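Local coordinates for protein vanadium-dependent bromoperoxidase (Corallina officinalis, PDB 1QHB) that catalyses the vanadate-dependent bromination of organic substrates by hydrogen peroxide and bromide, working as a homododecamer stabilised by one bound calcium ion per subunit, at residues 243-248 against 269-274; 162-167 against 439-444; 142-147 against 557-562; 497-502 against 582-587. All blocks are in the same frame, centred on the assembly; numbering follows the deposited sequence.

Contact 1. Residues 243-248 against 269-274; sequences VGSKQI and GEIAYG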
loop_
_atom_site.group_PDB
_atom_site.type_symbol
_atom_site.label_atom_id
_atom_site.label_comp_id
_atom_site.label_asym_id
_atom_site.label_seq_id
_atom_site.Cartn_x
_atom_site.Cartn_y
_atom_site.Cartn_z
ATOM N N VAL A 243 41.700 12.347 -40.388
ATOM C CA VAL A 243 42.649 11.262 -40.520
ATOM C C VAL A 243 41.928 9.915 -40.593
ATOM O O VAL A 243 40.778 9.753 -40.146
ATOM C CB VAL A 243 43.632 11.160 -39.341
ATOM C CG1 VAL A 243 44.273 12.508 -39.081
ATOM C CG2 VAL A 243 42.901 10.686 -38.078
ATOM N N GLY A 244 42.734 8.953 -41.020
ATOM C CA GLY A 244 42.354 7.558 -40.976
ATOM C C GLY A 244 42.899 6.941 -39.668
ATOM O O GLY A 244 43.391 7.608 -38.757
ATOM N N SER A 245 42.779 5.605 -39.653
ATOM C CA SER A 245 43.186 4.823 -38.510
ATOM C C SER A 245 44.216 3.840 -38.999
ATOM O O SER A 245 44.433 3.593 -40.175
ATOM C CB SER A 245 41.990 3.997 -38.019
ATOM O OG SER A 245 41.730 2.915 -38.888
ATOM N N LYS A 246 44.723 3.129 -38.000
ATOM C CA LYS A 246 45.613 1.976 -38.137
ATOM C C LYS A 246 44.862 0.916 -38.949
ATOM O O LYS A 246 43.626 0.833 -38.807
ATOM C CB LYS A 246 45.888 1.410 -36.741
ATOM C CG LYS A 246 47.265 0.852 -36.474
ATOM C CD LYS A 246 47.216 -0.235 -35.403
ATOM C CE LYS A 246 48.576 -0.407 -34.754
ATOM N NZ LYS A 246 48.620 -1.526 -33.775
ATOM N N GLN A 247 45.553 0.090 -39.741
ATOM C CA GLN A 247 44.830 -0.823 -40.614
ATOM C C GLN A 247 45.102 -2.268 -40.196
ATOM O O GLN A 247 46.060 -2.531 -39.488
ATOM C CB GLN A 247 45.224 -0.600 -42.078
ATOM C CG GLN A 247 44.999 0.842 -42.565
ATOM C CD GLN A 247 43.559 1.216 -42.801
ATOM O OE1 GLN A 247 42.810 0.431 -43.385
ATOM N NE2 GLN A 247 43.126 2.416 -42.394
ATOM N N ILE A 248 44.251 -3.169 -40.621
ATOM C CA ILE A 248 44.290 -4.586 -40.343
ATOM C C ILE A 248 45.620 -5.114 -40.867
ATOM O O ILE A 248 45.995 -4.815 -42.006
ATOM C CB ILE A 248 43.150 -5.323 -41.098
ATOM C CG1 ILE A 248 41.741 -4.886 -40.698
ATOM C CG2 ILE A 248 43.247 -6.828 -40.931
ATOM C CD1 ILE A 248 41.451 -4.942 -39.219
ATOM N N GLY A 269 43.230 9.168 -45.030
ATOM C CA GLY A 269 41.856 9.370 -44.668
ATOM C C GLY A 269 41.033 8.101 -44.758
ATOM O O GLY A 269 39.819 8.209 -44.949
ATOM N N GLU A 270 41.705 6.980 -44.543
ATOM C CA GLU A 270 40.971 5.720 -44.591
ATOM C C GLU A 270 40.746 5.159 -43.178
ATOM O O GLU A 270 41.770 4.788 -42.555
ATOM C CB GLU A 270 41.728 4.691 -45.394
ATOM C CG GLU A 270 41.844 5.034 -46.880
ATOM C CD GLU A 270 40.529 5.218 -47.617
ATOM O OE1 GLU A 270 39.510 4.599 -47.235
ATOM O OE2 GLU A 270 40.404 5.988 -48.595
ATOM N N ILE A 271 39.513 5.107 -42.636
ATOM C CA ILE A 271 39.216 4.536 -41.338
ATOM C C ILE A 271 38.974 3.035 -41.512
ATOM O O ILE A 271 38.084 2.687 -42.328
ATOM C CB ILE A 271 37.938 5.093 -40.634
ATOM C CG1 ILE A 271 38.063 6.629 -40.604
ATOM C CG2 ILE A 271 37.667 4.509 -39.265
ATOM C CD1 ILE A 271 36.703 7.224 -40.255
ATOM N N ALA A 272 39.648 2.184 -40.735
ATOM C CA ALA A 272 39.361 0.749 -40.797
ATOM C C ALA A 272 38.012 0.493 -40.125
ATOM O O ALA A 272 37.864 0.745 -38.943
ATOM C CB ALA A 272 40.392 -0.092 -40.064
ATOM N N TYR A 273 37.017 -0.010 -40.826
ATOM C CA TYR A 273 35.655 -0.237 -40.311
ATOM C C TYR A 273 35.425 -1.735 -40.374
ATOM O O TYR A 273 34.975 -2.195 -41.440
ATOM C CB TYR A 273 34.709 0.493 -41.247
ATOM C CG TYR A 273 33.219 0.520 -40.952
ATOM C CD1 TYR A 273 32.720 0.297 -39.659
ATOM C CD2 TYR A 273 32.318 0.742 -41.972
ATOM C CE1 TYR A 273 31.373 0.344 -39.433
ATOM C CE2 TYR A 273 30.961 0.789 -41.742
ATOM C CZ TYR A 273 30.495 0.584 -40.453
ATOM O OH TYR A 273 29.138 0.577 -40.176
ATOM N N GLY A 274 35.736 -2.489 -39.299
ATOM C CA GLY A 274 35.725 -3.916 -39.435
ATOM C C GLY A 274 36.856 -4.271 -40.422
ATOM O O GLY A 274 37.994 -3.750 -40.332
#

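Contact 2. Residues 162-167 against 439-444; sequences LYLMAL and SSILDD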
loop_
_atom_site.group_PDB
_atom_site.type_symbol
_atom_site.label_atom_id
_atom_site.label_comp_id
_atom_site.label_asym_id
_atom_site.label_seq_id
_atom_site.Cartn_x
_atom_site.Cartn_y
_atom_site.Cartn_z
ATOM N N LEU A 162 27.452 35.207 -39.094
ATOM C CA LEU A 162 26.905 34.322 -40.133
ATOM C C LEU A 162 27.043 34.906 -41.519
ATOM O O LEU A 162 27.169 34.119 -42.495
ATOM C CB LEU A 162 25.399 34.054 -39.925
ATOM C CG LEU A 162 24.984 33.324 -38.658
ATOM C CD1 LEU A 162 23.479 33.144 -38.551
ATOM C CD2 LEU A 162 25.687 31.987 -38.570
ATOM N N TYR A 163 26.886 36.227 -41.662
ATOM C CA TYR A 163 27.055 36.828 -43.011
ATOM C C TYR A 163 28.513 36.700 -43.446
ATOM O O TYR A 163 28.836 36.376 -44.596
ATOM C CB TYR A 163 26.703 38.316 -42.980
ATOM C CG TYR A 163 25.234 38.640 -43.228
ATOM C CD1 TYR A 163 24.669 38.507 -44.478
ATOM C CD2 TYR A 163 24.470 39.188 -42.228
ATOM C CE1 TYR A 163 23.347 38.815 -44.735
ATOM C CE2 TYR A 163 23.148 39.525 -42.449
ATOM C CZ TYR A 163 22.605 39.319 -43.691
ATOM O OH TYR A 163 21.283 39.645 -43.872
ATOM N N LEU A 164 29.462 36.861 -42.559
ATOM C CA LEU A 164 30.886 36.733 -42.888
ATOM C C LEU A 164 31.256 35.293 -43.190
ATOM O O LEU A 164 32.084 35.055 -44.088
ATOM C CB LEU A 164 31.778 37.306 -41.790
ATOM C CG LEU A 164 31.630 38.835 -41.708
ATOM C CD1 LEU A 164 32.048 39.310 -40.344
ATOM C CD2 LEU A 164 32.489 39.505 -42.807
ATOM N N MET A 165 30.577 34.327 -42.540
ATOM C CA MET A 165 30.856 32.939 -42.850
ATOM C C MET A 165 30.343 32.666 -44.260
ATOM O O MET A 165 30.970 31.910 -44.954
ATOM C CB MET A 165 30.150 31.966 -41.934
ATOM C CG MET A 165 30.775 31.905 -40.548
ATOM S SD MET A 165 29.625 30.979 -39.505
ATOM C CE MET A 165 30.746 30.576 -38.158
ATOM N N ALA A 166 29.191 33.240 -44.602
ATOM C CA ALA A 166 28.657 33.038 -45.952
ATOM C C ALA A 166 29.572 33.690 -46.989
ATOM O O ALA A 166 29.770 33.099 -48.056
ATOM C CB ALA A 166 27.286 33.654 -45.996
ATOM N N LEU A 167 30.157 34.867 -46.730
ATOM C CA LEU A 167 31.036 35.460 -47.750
ATOM C C LEU A 167 32.359 34.733 -47.797
ATOM O O LEU A 167 33.010 34.678 -48.847
ATOM C CB LEU A 167 31.260 36.944 -47.442
ATOM C CG LEU A 167 30.050 37.868 -47.467
ATOM C CD1 LEU A 167 30.360 39.197 -46.789
ATOM C CD2 LEU A 167 29.590 38.109 -48.905
ATOM N N SER A 439 25.904 47.591 -41.407
ATOM C CA SER A 439 25.995 48.288 -42.680
ATOM C C SER A 439 27.163 47.935 -43.563
ATOM O O SER A 439 26.840 47.609 -44.702
ATOM C CB SER A 439 25.978 49.812 -42.483
ATOM O OG SER A 439 27.260 50.201 -42.021
ATOM N N SER A 440 28.427 47.964 -43.182
ATOM C CA SER A 440 29.476 47.620 -44.144
ATOM C C SER A 440 29.401 46.167 -44.572
ATOM O O SER A 440 29.528 45.878 -45.770
ATOM C CB SER A 440 30.849 47.919 -43.566
ATOM O OG SER A 440 30.858 47.692 -42.183
ATOM N N ILE A 441 29.095 45.241 -43.634
ATOM C CA ILE A 441 28.898 43.859 -44.064
ATOM C C ILE A 441 27.799 43.741 -45.100
ATOM O O ILE A 441 27.954 42.998 -46.058
ATOM C CB ILE A 441 28.575 42.994 -42.846
ATOM C CG1 ILE A 441 29.806 42.944 -41.935
ATOM C CG2 ILE A 441 28.184 41.586 -43.262
ATOM C CD1 ILE A 441 29.428 42.405 -40.554
ATOM N N LEU A 442 26.665 44.447 -44.975
ATOM C CA LEU A 442 25.561 44.275 -45.903
ATOM C C LEU A 442 25.838 44.766 -47.314
ATOM O O LEU A 442 25.175 44.284 -48.262
ATOM C CB LEU A 442 24.316 45.011 -45.357
ATOM C CG LEU A 442 23.712 44.468 -44.060
ATOM C CD1 LEU A 442 22.474 45.302 -43.696
ATOM C CD2 LEU A 442 23.354 42.987 -44.210
ATOM N N ASP A 443 26.764 45.701 -47.444
ATOM C CA ASP A 443 27.206 46.245 -48.728
ATOM C C ASP A 443 27.959 45.150 -49.504
ATOM O O ASP A 443 27.656 44.890 -50.683
ATOM C CB ASP A 443 28.180 47.425 -48.574
ATOM C CG ASP A 443 27.515 48.656 -48.004
ATOM O OD1 ASP A 443 26.391 48.993 -48.439
ATOM O OD2 ASP A 443 28.092 49.309 -47.105
ATOM N N ASP A 444 28.850 44.457 -48.813
ATOM C CA ASP A 444 29.538 43.335 -49.452
ATOM C C ASP A 444 28.618 42.224 -49.887
ATOM O O ASP A 444 28.809 41.606 -50.952
ATOM C CB ASP A 444 30.548 42.726 -48.442
ATOM C CG ASP A 444 31.676 43.730 -48.235
ATOM O OD1 ASP A 444 31.863 44.646 -49.070
ATOM O OD2 ASP A 444 32.383 43.627 -47.237
#

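Contact 3. Residues 142-147 against 557-562; sequences VAMPPA and FESLLL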
loop_
_atom_site.group_PDB
_atom_site.type_symbol
_atom_site.label_atom_id
_atom_site.label_comp_id
_atom_site.label_asym_id
_atom_site.label_seq_id
_atom_site.Cartn_x
_atom_site.Cartn_y
_atom_site.Cartn_z
ATOM N N VAL A 142 14.192 18.853 -18.688
ATOM C CA VAL A 142 15.404 19.675 -18.787
ATOM C C VAL A 142 15.055 20.936 -19.571
ATOM O O VAL A 142 13.926 21.032 -20.068
ATOM C CB VAL A 142 16.581 18.917 -19.419
ATOM C CG1 VAL A 142 17.090 17.782 -18.517
ATOM C CG2 VAL A 142 16.182 18.367 -20.769
ATOM N N ALA A 143 15.955 21.927 -19.545
ATOM C CA ALA A 143 15.666 23.207 -20.170
ATOM C C ALA A 143 16.845 23.868 -20.864
ATOM O O ALA A 143 18.012 23.700 -20.489
ATOM C CB ALA A 143 15.315 24.168 -18.999
ATOM N N MET A 144 16.551 24.726 -21.804
ATOM C CA MET A 144 17.561 25.591 -22.445
ATOM C C MET A 144 17.149 27.012 -22.050
ATOM O O MET A 144 15.961 27.281 -21.847
ATOM C CB MET A 144 17.567 25.418 -23.948
ATOM C CG MET A 144 18.157 24.106 -24.446
ATOM S SD MET A 144 17.981 23.917 -26.242
ATOM C CE MET A 144 18.937 25.311 -26.832
ATOM N N PRO A 145 18.053 27.904 -21.776
ATOM C CA PRO A 145 17.701 29.263 -21.382
ATOM C C PRO A 145 17.105 30.038 -22.550
ATOM O O PRO A 145 17.177 29.651 -23.712
ATOM C CB PRO A 145 19.038 29.844 -20.938
ATOM C CG PRO A 145 20.091 29.076 -21.691
ATOM C CD PRO A 145 19.528 27.675 -21.882
ATOM N N PRO A 146 16.447 31.160 -22.267
ATOM C CA PRO A 146 15.866 32.010 -23.282
ATOM C C PRO A 146 16.861 32.336 -24.396
ATOM O O PRO A 146 17.989 32.703 -24.088
ATOM C CB PRO A 146 15.524 33.302 -22.553
ATOM C CG PRO A 146 15.522 32.995 -21.075
ATOM C CD PRO A 146 16.304 31.730 -20.882
ATOM N N ALA A 147 16.417 32.314 -25.658
ATOM C CA ALA A 147 17.274 32.747 -26.765
ATOM C C ALA A 147 17.436 34.255 -26.856
ATOM O O ALA A 147 16.639 35.014 -26.342
ATOM C CB ALA A 147 16.687 32.254 -28.087
ATOM N N PHE A 557 25.859 26.288 -28.871
ATOM C CA PHE A 557 26.439 26.171 -27.514
ATOM C C PHE A 557 25.400 25.683 -26.508
ATOM O O PHE A 557 25.619 24.752 -25.752
ATOM C CB PHE A 557 27.125 27.446 -27.080
ATOM C CG PHE A 557 27.728 27.350 -25.690
ATOM C CD1 PHE A 557 28.890 26.658 -25.494
ATOM C CD2 PHE A 557 27.124 27.978 -24.621
ATOM C CE1 PHE A 557 29.452 26.580 -24.235
ATOM C CE2 PHE A 557 27.683 27.892 -23.358
ATOM C CZ PHE A 557 28.867 27.180 -23.149
ATOM N N GLU A 558 24.204 26.269 -26.496
ATOM C CA GLU A 558 23.206 25.795 -25.522
ATOM C C GLU A 558 22.780 24.352 -25.749
ATOM O O GLU A 558 22.465 23.675 -24.751
ATOM C CB GLU A 558 21.992 26.732 -25.497
ATOM C CG GLU A 558 22.367 28.145 -25.044
ATOM C CD GLU A 558 22.943 28.190 -23.629
ATOM O OE1 GLU A 558 22.865 27.229 -22.850
ATOM O OE2 GLU A 558 23.502 29.234 -23.235
ATOM N N SER A 559 22.720 23.883 -26.988
ATOM C CA SER A 559 22.311 22.527 -27.281
ATOM C C SER A 559 23.424 21.544 -26.881
ATOM O O SER A 559 23.138 20.413 -26.508
ATOM C CB SER A 559 22.011 22.351 -28.751
ATOM O OG SER A 559 20.958 23.112 -29.256
ATOM N N LEU A 560 24.691 21.946 -27.008
ATOM C CA LEU A 560 25.777 21.073 -26.569
ATOM C C LEU A 560 25.599 20.828 -25.057
ATOM O O LEU A 560 25.669 19.669 -24.668
ATOM C CB LEU A 560 27.152 21.727 -26.853
ATOM C CG LEU A 560 27.469 21.718 -28.373
ATOM C CD1 LEU A 560 28.561 22.716 -28.701
ATOM C CD2 LEU A 560 27.880 20.314 -28.753
ATOM N N LEU A 561 25.349 21.872 -24.263
ATOM C CA LEU A 561 25.165 21.614 -22.839
ATOM C C LEU A 561 23.959 20.711 -22.546
ATOM O O LEU A 561 24.055 19.868 -21.651
ATOM C CB LEU A 561 24.963 22.928 -22.054
ATOM C CG LEU A 561 26.088 23.949 -22.203
ATOM C CD1 LEU A 561 25.829 25.131 -21.244
ATOM C CD2 LEU A 561 27.429 23.340 -21.916
ATOM N N LEU A 562 22.882 20.854 -23.311
ATOM C CA LEU A 562 21.695 20.032 -23.068
ATOM C C LEU A 562 21.968 18.569 -23.363
ATOM O O LEU A 562 21.531 17.702 -22.549
ATOM C CB LEU A 562 20.503 20.522 -23.890
ATOM C CG LEU A 562 19.181 19.771 -23.843
ATOM C CD1 LEU A 562 18.531 20.023 -22.481
ATOM C CD2 LEU A 562 18.180 20.140 -24.934
#

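Contact 4. Residues 497-502 against 582-587; sequences KAFFDA and FFFNLP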
loop_
_atom_site.group_PDB
_atom_site.type_symbol
_atom_site.label_atom_id
_atom_site.label_comp_id
_atom_site.label_asym_id
_atom_site.label_seq_id
_atom_site.Cartn_x
_atom_site.Cartn_y
_atom_site.Cartn_z
ATOM N N LYS A 497 33.924 10.529 -24.109
ATOM C CA LYS A 497 34.960 10.969 -23.147
ATOM C C LYS A 497 34.811 10.161 -21.852
ATOM O O LYS A 497 35.807 9.975 -21.206
ATOM C CB LYS A 497 34.892 12.441 -22.837
ATOM C CG LYS A 497 35.135 13.442 -23.957
ATOM C CD LYS A 497 35.106 14.860 -23.465
ATOM C CE LYS A 497 33.719 15.251 -23.019
ATOM N NZ LYS A 497 33.499 16.708 -22.787
ATOM N N ALA A 498 33.670 9.638 -21.438
ATOM C CA ALA A 498 33.504 8.807 -20.285
ATOM C C ALA A 498 34.134 7.432 -20.553
ATOM O O ALA A 498 34.702 6.836 -19.635
ATOM C CB ALA A 498 32.022 8.538 -19.960
ATOM N N PHE A 499 33.922 6.898 -21.750
ATOM C CA PHE A 499 34.322 5.521 -21.972
ATOM C C PHE A 499 35.800 5.333 -22.271
ATOM O O PHE A 499 36.339 4.246 -22.009
ATOM C CB PHE A 499 33.488 5.018 -23.169
ATOM C CG PHE A 499 33.087 3.593 -22.964
ATOM C CD1 PHE A 499 33.983 2.573 -23.190
ATOM C CD2 PHE A 499 31.828 3.301 -22.522
ATOM C CE1 PHE A 499 33.596 1.255 -22.992
ATOM C CE2 PHE A 499 31.441 2.005 -22.278
ATOM C CZ PHE A 499 32.327 0.986 -22.527
ATOM N N PHE A 500 36.410 6.318 -22.895
ATOM C CA PHE A 500 37.817 6.223 -23.306
ATOM C C PHE A 500 38.688 6.982 -22.307
ATOM O O PHE A 500 38.121 7.701 -21.461
ATOM C CB PHE A 500 38.135 6.788 -24.704
ATOM C CG PHE A 500 37.767 5.837 -25.805
ATOM C CD1 PHE A 500 38.629 4.871 -26.278
ATOM C CD2 PHE A 500 36.497 5.931 -26.383
ATOM C CE1 PHE A 500 38.236 4.000 -27.276
ATOM C CE2 PHE A 500 36.105 5.045 -27.359
ATOM C CZ PHE A 500 36.975 4.078 -27.837
ATOM N N ASP A 501 39.994 6.772 -22.314
ATOM C CA ASP A 501 40.883 7.507 -21.385
ATOM C C ASP A 501 40.997 8.872 -22.032
ATOM O O ASP A 501 41.867 9.047 -22.957
ATOM C CB ASP A 501 42.244 6.808 -21.308
ATOM C CG ASP A 501 43.194 7.371 -20.292
ATOM O OD1 ASP A 501 42.908 8.397 -19.653
ATOM O OD2 ASP A 501 44.289 6.811 -20.063
ATOM N N ALA A 502 40.123 9.806 -21.745
ATOM C CA ALA A 502 40.038 11.074 -22.456
ATOM C C ALA A 502 41.249 11.972 -22.438
ATOM O O ALA A 502 41.392 12.824 -23.352
ATOM C CB ALA A 502 38.826 11.824 -21.910
ATOM N N PHE A 582 32.901 -0.120 -10.274
ATOM C CA PHE A 582 33.587 0.748 -11.234
ATOM C C PHE A 582 32.819 2.055 -11.379
ATOM O O PHE A 582 31.778 2.295 -10.788
ATOM C CB PHE A 582 33.654 0.061 -12.592
ATOM C CG PHE A 582 32.380 0.130 -13.407
ATOM C CD1 PHE A 582 31.365 -0.792 -13.178
ATOM C CD2 PHE A 582 32.210 1.112 -14.379
ATOM C CE1 PHE A 582 30.193 -0.736 -13.929
ATOM C CE2 PHE A 582 31.039 1.160 -15.117
ATOM C CZ PHE A 582 30.019 0.233 -14.912
ATOM N N PHE A 583 33.386 2.920 -12.212
ATOM C CA PHE A 583 32.674 4.185 -12.479
ATOM C C PHE A 583 33.287 4.768 -13.736
ATOM O O PHE A 583 34.384 4.419 -14.155
ATOM C CB PHE A 583 32.734 5.126 -11.296
ATOM C CG PHE A 583 34.129 5.572 -10.984
ATOM C CD1 PHE A 583 34.928 4.820 -10.136
ATOM C CD2 PHE A 583 34.643 6.717 -11.568
ATOM C CE1 PHE A 583 36.217 5.219 -9.856
ATOM C CE2 PHE A 583 35.945 7.141 -11.300
ATOM C CZ PHE A 583 36.712 6.393 -10.426
ATOM N N PHE A 584 32.518 5.647 -14.333
ATOM C CA PHE A 584 32.979 6.387 -15.504
ATOM C C PHE A 584 33.496 7.717 -14.946
ATOM O O PHE A 584 32.882 8.404 -14.142
ATOM C CB PHE A 584 31.840 6.658 -16.464
ATOM C CG PHE A 584 31.297 5.482 -17.214
ATOM C CD1 PHE A 584 32.029 5.014 -18.306
ATOM C CD2 PHE A 584 30.110 4.871 -16.858
ATOM C CE1 PHE A 584 31.553 3.955 -19.071
ATOM C CE2 PHE A 584 29.668 3.774 -17.612
ATOM C CZ PHE A 584 30.385 3.351 -18.706
ATOM N N ASN A 585 34.692 8.044 -15.383
ATOM C CA ASN A 585 35.347 9.310 -15.098
ATOM C C ASN A 585 34.973 10.249 -16.251
ATOM O O ASN A 585 35.400 9.909 -17.348
ATOM C CB ASN A 585 36.860 9.162 -14.980
ATOM C CG ASN A 585 37.504 10.512 -14.702
ATOM O OD1 ASN A 585 37.890 10.798 -13.575
ATOM N ND2 ASN A 585 37.597 11.327 -15.741
ATOM N N LEU A 586 34.194 11.311 -16.041
ATOM C CA LEU A 586 33.809 12.130 -17.197
ATOM C C LEU A 586 34.138 13.604 -17.098
ATOM O O LEU A 586 33.589 14.368 -16.289
ATOM C CB LEU A 586 32.307 11.948 -17.455
ATOM C CG LEU A 586 31.557 12.978 -18.317
ATOM C CD1 LEU A 586 32.109 12.982 -19.727
ATOM C CD2 LEU A 586 30.083 12.658 -18.307
ATOM N N PRO A 587 35.021 14.064 -17.971
ATOM C CA PRO A 587 35.415 15.469 -18.008
ATOM C C PRO A 587 34.293 16.236 -18.675
ATOM O O PRO A 587 34.121 16.087 -19.895
ATOM C CB PRO A 587 36.690 15.505 -18.828
ATOM C CG PRO A 587 36.883 14.180 -19.444
ATOM C CD PRO A 587 35.841 13.240 -18.894
HETATM O O HOH W 1 37.428 9.062 -18.988
#

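Contact 1. Residues 243-248 against 269-274
The flat carboxamide of Gln247 meets the carbonyl of Glu270 through NE2 at one end, while OE1 at the other passes 4.1 Å from Ala272 CB and bonds to Arg283 of a second subunit. NE2 also bonds Ser245 O, which lies 24° out of the amide plane, whereas its 2.7 Å approach to Glu270 O is badly angled and weak. The setting is an edge-strand contact. Strand 270-273 is an outer strand of a three-stranded antiparallel sheet, paired on its inner side with strand 276-285, and the irregular chain 243-248 runs beside its other edge at 36°.

A single backbone bond, Ser245 N to Glu270 O at 3.2 Å, begins to mimic a sheet pairing, but the next place is taken by a side chain. Ser245 OG, set between its own N and carbonyl carbon (chi1 74°), receives Ala272 N at 2.9 Å in a nearly straight bond. A small hydroxyl suits this place because it can accept from the strand and also donate to Lys246 O. Gly244, having no side chain, lets its CA close on Glu270 O to 3.2 Å, making a CA-H...O contact. Ala272 is small enough to turn its methyl toward the loop and sit under the Lys246 carbonyl, CB to O 3.6 Å.

Contact 2. Residues 162-167 against 439-444
Leu167 N bonds to Tyr163 O at 2.9 Å, the shortest hydrogen bond within the two segments; it lies inside helix 153-167 rather than across the contact, and this turn sets both side chains on the face turned to Ile441 and Asp444. The motif is a near-parallel helix pair of the largely helical haloperoxidase fold: the axes of 162-167 and 439-444 approach to 10.4 Å and cross at 29°, with apolar side chains filling the gap.

Ile441, the residue most covered, uses both its branches. Ile441 CG2 touches Tyr163 CB at 3.6 Å, and Ile441 CD1, at the end of the longer branch, reaches Leu164 CD1 at 4.1 Å, the two side chains meeting at about a right angle. A beta-branched residue suits this place, since it offers a methyl close to the backbone and another farther out. Leu442 comes over one face of the Tyr163 ring in a CH-pi contact, its CD2 3.7 Å above the plane and displaced toward the rim near CZ. Beyond that rim the phenol OH bonds to Phe465 O, so tyrosine combines an apolar face with a satisfied polar tip.

One turn on, Asp444 serves the interface with its methylene, while its carboxylate OD2 forms a salt bridge with Arg191 of helix 182-192. Leu167 crosses it at about a right angle, Leu167 CD1 lying 3.9 Å from Asp444 CB.

Contact 3. Residues 142-147 against 557-562
Val142 and Leu562 make the tight end of this contact: Val142 CG2 and Leu562 CD1 stand 3.3 Å apart, closer than ordinary van der Waals packing. Leu562 points its CG anti to the backbone N (chi1 177°), which sends the forked end across to the loop, one methyl to Val142 and the other, CD2, to Met144 CG at 4.0 Å. Met144 continues the packing along the helix. The chain is extended at chi2 and turns at chi3 (62°), which brings Met144 CE onto Glu558 CB at 3.6 Å and 3.8 Å from Ser559 OG. An unbranched, flexible methionine suits this narrow course between a leucine, a glutamate stem and a serine.

At the Pro145 end, by contrast, carbon meets carboxylate without a bond. Pro145 sets CG and CD against Glu558, the two side chains crossing at a slant, with Pro145 CD 3.5 Å from Glu558 OE1; OE2 is held by a salt bridge with Arg213. The contact is loosest at Ala143, whose methyl turns away from the helix, and Val142, Ala143 and Pro145 are all partly exposed.

At Ser559 the helix comes close to the vanadate site. Ser559 OG bonds to Asp555 O one turn back and to the backbone N of Ser483, a residue of that site, which is consistent with a second-shell position. The extended loop 142-147, leading to helix 153-167, thus covers one side of helix 553-574, with helix 208-213 beside Pro145 and helices 484-499 and 530-548 packed against Leu560.

Contact 4. Residues 497-502 against 582-587
Phe499 and Phe584 meet obliquely, their planes at 47° and their centroids 5.6 Å apart, in neither a stack nor an edge-to-face pair. The closest approach is Phe499 CD2 to Phe584 CE1 at 3.5 Å. With its CG beside the backbone N (chi1 -71°), Phe584 also brings its edge to Ala498 O, which lies near the ring plane 3.5 Å from CD1; the weakly positive ring hydrogens probably suit this carbonyl near the helix end. Phe499 also meets His378 edge-to-face.

Ala498 has only a methyl, and this lets the strand come close: its CB touches Phe584 CD1 at 3.9 Å and also packs on Leu586 CB. Here the C-terminal end of helix 484-499 leans on strand 585-587, which pairs with strand 593-595 in a two-stranded antiparallel hairpin at the chain's C-terminus.

Lys497 stretches along Pro587, bends at chi3 (-68°) and sets NZ 3.0 Å from Pro587 O, nearly along the C=O axis, while Asn535 OD1 gives the ammonium a second partner. The long aliphatic stem suits a buried place whose polar atoms lie at its end. The Pro587 ring rests against both the Lys497 stem and Ala502, Pro587 CG lying 3.9 Å from Ala502 CB. A water molecule bridges the two backbones, 2.9 Å from Lys497 O and 2.7 Å from Asn585 O.

Contacts 2 and 4 are buried and lie on opposite sides of the chain's centre, about 42 Å apart between centres; contacts 1 and 3 are only partly buried. Hydrogen bonds to the strand backbone, two of them made by side chains, dominate contact 1, whereas contacts 2 and 3 are mainly apolar, with Asp444 and Glu558 each salt-bridged to an arginine outside. Contact 4 mixes aromatic packing with a lysine bond and a water; like contact 1 it meets another subunit. Helix 530-548 packs against segments of contacts 2, 3 and 4, and helix 337-349 against contacts 1 and 4. Contact 3 alone adjoins the vanadate site, and its segments alternate along the chain with those of contact 4.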